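Local coordinates for histidine phosphotransfer protein (Medicago truncatula, PDB 4G78) that probably relays phosphoryl groups from cytokinin sensor histidine kinases to B-type response regulators through an active histidine, at residues Met18-Leu24 / Leu126-Leu131. Numbering follows the deposited sequence.
Sequences MFQQGYL and LLKNNL
The Schellman motif that ends helix 6-20 brings Tyr23 and Leu24 round beside Met18, so that all three side chains meet helix 110-145, a worked example of how a helix terminus can pack on a long helix mainly through apolar side-chain contacts. Gly22 makes the turn with positive phi (89°), where a CB would collide with the carbonyl oxygen of Gln21. Met18 lays its thioether end against Asn130 and Leu131: its chain runs extended through chi2 (-175°) and bends at chi3, which sets the methyl CE 3.5 Å from Asn130 CB and 3.9 Å from Leu131 CD2, with Leu127 CD1 a little farther off. SD lies beside the same Asn130 CB, the two side chains running antiparallel alongside each other. Replacing the thioether chain by an alanine here would take away CG, SD and CE and would probably leave a gap beside Asn130 CB and the methyls of Leu127 and Leu131. Just after the turn, the Leu24 and Leu127 side chains cross at about a right angle, with Leu24 CD2 3.9 Å from Leu127 CD1 and also touching Leu131 CD2. In this histidine phosphotransfer domain, a helix bundle, Leu127 and Leu131 also pack on helix 41-66 through Phe50, Met47 and Phe51, so the contact joins the N-terminal helix to the bundle core. Tyr23 closes the more exposed side. Its backbone O rests against Leu127 CD1, its CE1 meets Leu126 CB at 3.7 Å and OH lies against Leu126 CD1, while Asn130 ND2 sits over one ring face, 4.2 Å above the plane and nearer the ring's margin than its centre. That amide is held by its own helix: ND2 donates to Leu126 O (2.9 Å, 135° at the hydrogen) from above the carbonyl plane, opposite the face reached by the backbone Asn130 N. Arg93 adds a cation-pi contact to the Tyr23 ring.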
loop_
_atom_site.group_PDB
_atom_site.type_symbol
_atom_site.label_atom_id
_atom_site.label_comp_id
_atom_site.label_asym_id
_atom_site.label_seq_id
_atom_site.Cartn_x
_atom_site.Cartn_y
_atom_site.Cartn_z
ATOM N N MET A 18 6.165 11.019 -1.061
ATOM C CA MET A 18 5.124 9.994 -1.125
ATOM C C MET A 18 3.755 10.582 -0.901
ATOM O O MET A 18 2.774 10.197 -1.560
ATOM C CB MET A 18 5.412 8.853 -0.179
ATOM C CG MET A 18 6.570 7.990 -0.539
ATOM S SD MET A 18 6.808 6.554 0.505
ATOM C CE MET A 18 5.373 5.581 0.004
ATOM N N PHE A 19 3.619 11.498 0.068
ATOM C CA PHE A 19 2.354 12.165 0.257
ATOM C C PHE A 19 2.016 13.075 -0.943
ATOM O O PHE A 19 0.893 13.055 -1.441
ATOM C CB PHE A 19 2.360 13.011 1.553
ATOM C CG PHE A 19 2.091 12.188 2.776
ATOM C CD1 PHE A 19 0.784 11.976 3.198
ATOM C CD2 PHE A 19 3.117 11.608 3.508
ATOM C CE1 PHE A 19 0.509 11.220 4.331
ATOM C CE2 PHE A 19 2.840 10.813 4.633
ATOM C CZ PHE A 19 1.531 10.630 5.006
ATOM N N GLN A 20 2.983 13.859 -1.428
ATOM C CA GLN A 20 2.676 14.830 -2.475
ATOM C C GLN A 20 2.201 14.131 -3.739
ATOM O O GLN A 20 1.320 14.623 -4.448
ATOM C CB GLN A 20 3.902 15.714 -2.718
ATOM C CG GLN A 20 3.590 16.929 -3.572
ATOM C CD GLN A 20 3.521 16.656 -5.058
ATOM O OE1 GLN A 20 4.135 15.703 -5.558
ATOM N NE2 GLN A 20 2.856 17.531 -5.776
ATOM N N GLN A 21 2.812 12.976 -4.057
ATOM C CA GLN A 21 2.465 12.185 -5.232
ATOM C C GLN A 21 1.273 11.260 -5.002
ATOM O O GLN A 21 0.854 10.551 -5.905
ATOM C CB GLN A 21 3.688 11.476 -5.762
ATOM C CG GLN A 21 4.659 12.421 -6.459
ATOM C CD GLN A 21 4.087 12.911 -7.777
ATOM O OE1 GLN A 21 3.958 12.076 -8.704
ATOM N NE2 GLN A 21 3.726 14.153 -7.891
ATOM N N GLY A 22 0.721 11.251 -3.790
ATOM C CA GLY A 22 -0.532 10.548 -3.539
ATOM C C GLY A 22 -0.402 9.098 -3.139
ATOM O O GLY A 22 -1.429 8.414 -3.072
ATOM N N TYR A 23 0.803 8.608 -2.885
ATOM C CA TYR A 23 0.974 7.234 -2.443
ATOM C C TYR A 23 0.360 6.991 -1.073
ATOM O O TYR A 23 -0.098 5.884 -0.780
ATOM C CB TYR A 23 2.436 6.837 -2.425
ATOM C CG TYR A 23 3.060 6.724 -3.770
ATOM C CD1 TYR A 23 2.686 5.663 -4.620
ATOM C CD2 TYR A 23 3.936 7.659 -4.284
ATOM C CE1 TYR A 23 3.185 5.566 -5.894
ATOM C CE2 TYR A 23 4.456 7.517 -5.521
ATOM C CZ TYR A 23 4.051 6.439 -6.342
ATOM O OH TYR A 23 4.582 6.281 -7.594
ATOM N N LEU A 24 0.458 8.003 -0.196
ATOM C CA LEU A 24 0.035 7.920 1.193
ATOM C C LEU A 24 -0.961 9.021 1.469
ATOM O O LEU A 24 -0.876 10.103 0.891
ATOM C CB LEU A 24 1.246 8.136 2.123
ATOM C CG LEU A 24 2.362 7.120 1.943
ATOM C CD1 LEU A 24 3.573 7.539 2.786
ATOM C CD2 LEU A 24 1.898 5.720 2.244
ATOM N N LEU A 126 4.726 -0.080 -6.500
ATOM C CA LEU A 126 5.288 1.269 -6.257
ATOM C C LEU A 126 5.206 1.590 -4.801
ATOM O O LEU A 126 6.151 2.132 -4.185
ATOM C CB LEU A 126 4.550 2.323 -7.088
ATOM C CG LEU A 126 4.832 2.315 -8.581
ATOM C CD1 LEU A 126 3.831 3.143 -9.316
ATOM C CD2 LEU A 126 6.301 2.855 -8.805
ATOM N N LEU A 127 4.040 1.325 -4.197
ATOM C CA LEU A 127 3.859 1.629 -2.775
ATOM C C LEU A 127 4.837 0.834 -1.929
ATOM O O LEU A 127 5.500 1.366 -1.036
ATOM C CB LEU A 127 2.433 1.329 -2.385
ATOM C CG LEU A 127 2.179 1.466 -0.888
ATOM C CD1 LEU A 127 2.239 2.915 -0.432
ATOM C CD2 LEU A 127 0.926 0.817 -0.539
ATOM N N LYS A 128 4.876 -0.487 -2.162
ATOM C CA LYS A 128 5.700 -1.359 -1.314
ATOM C C LYS A 128 7.158 -0.956 -1.426
ATOM O O LYS A 128 7.876 -0.861 -0.420
ATOM C CB LYS A 128 5.487 -2.814 -1.703
ATOM C CG LYS A 128 6.304 -3.753 -0.854
ATOM C CD LYS A 128 6.027 -5.191 -1.082
ATOM C CE LYS A 128 6.709 -6.121 -0.136
ATOM N NZ LYS A 128 6.650 -7.526 -0.559
ATOM N N ASN A 129 7.653 -0.734 -2.654
ATOM C CA ASN A 129 9.082 -0.370 -2.811
ATOM C C ASN A 129 9.379 0.983 -2.136
ATOM O O ASN A 129 10.440 1.116 -1.479
ATOM C CB ASN A 129 9.447 -0.354 -4.231
ATOM C CG ASN A 129 9.521 -1.803 -4.766
ATOM O OD1 ASN A 129 9.672 -2.788 -4.043
ATOM N ND2 ASN A 129 9.412 -1.858 -6.036
ATOM N N ASN A 130 8.497 1.923 -2.265
ATOM C CA ASN A 130 8.716 3.250 -1.637
ATOM C C ASN A 130 8.640 3.126 -0.106
ATOM O O ASN A 130 9.453 3.775 0.589
ATOM C CB ASN A 130 7.771 4.266 -2.190
ATOM C CG ASN A 130 8.215 4.860 -3.514
ATOM O OD1 ASN A 130 9.254 5.488 -3.581
ATOM N ND2 ASN A 130 7.515 4.648 -4.570
ATOM N N LEU A 131 7.718 2.361 0.446
ATOM C CA LEU A 131 7.668 2.161 1.873
ATOM C C LEU A 131 8.862 1.422 2.391
ATOM O O LEU A 131 9.404 1.747 3.454
ATOM C CB LEU A 131 6.399 1.400 2.309
ATOM C CG LEU A 131 5.135 2.244 2.275
ATOM C CD1 LEU A 131 3.939 1.329 2.554
ATOM C CD2 LEU A 131 5.231 3.431 3.228
#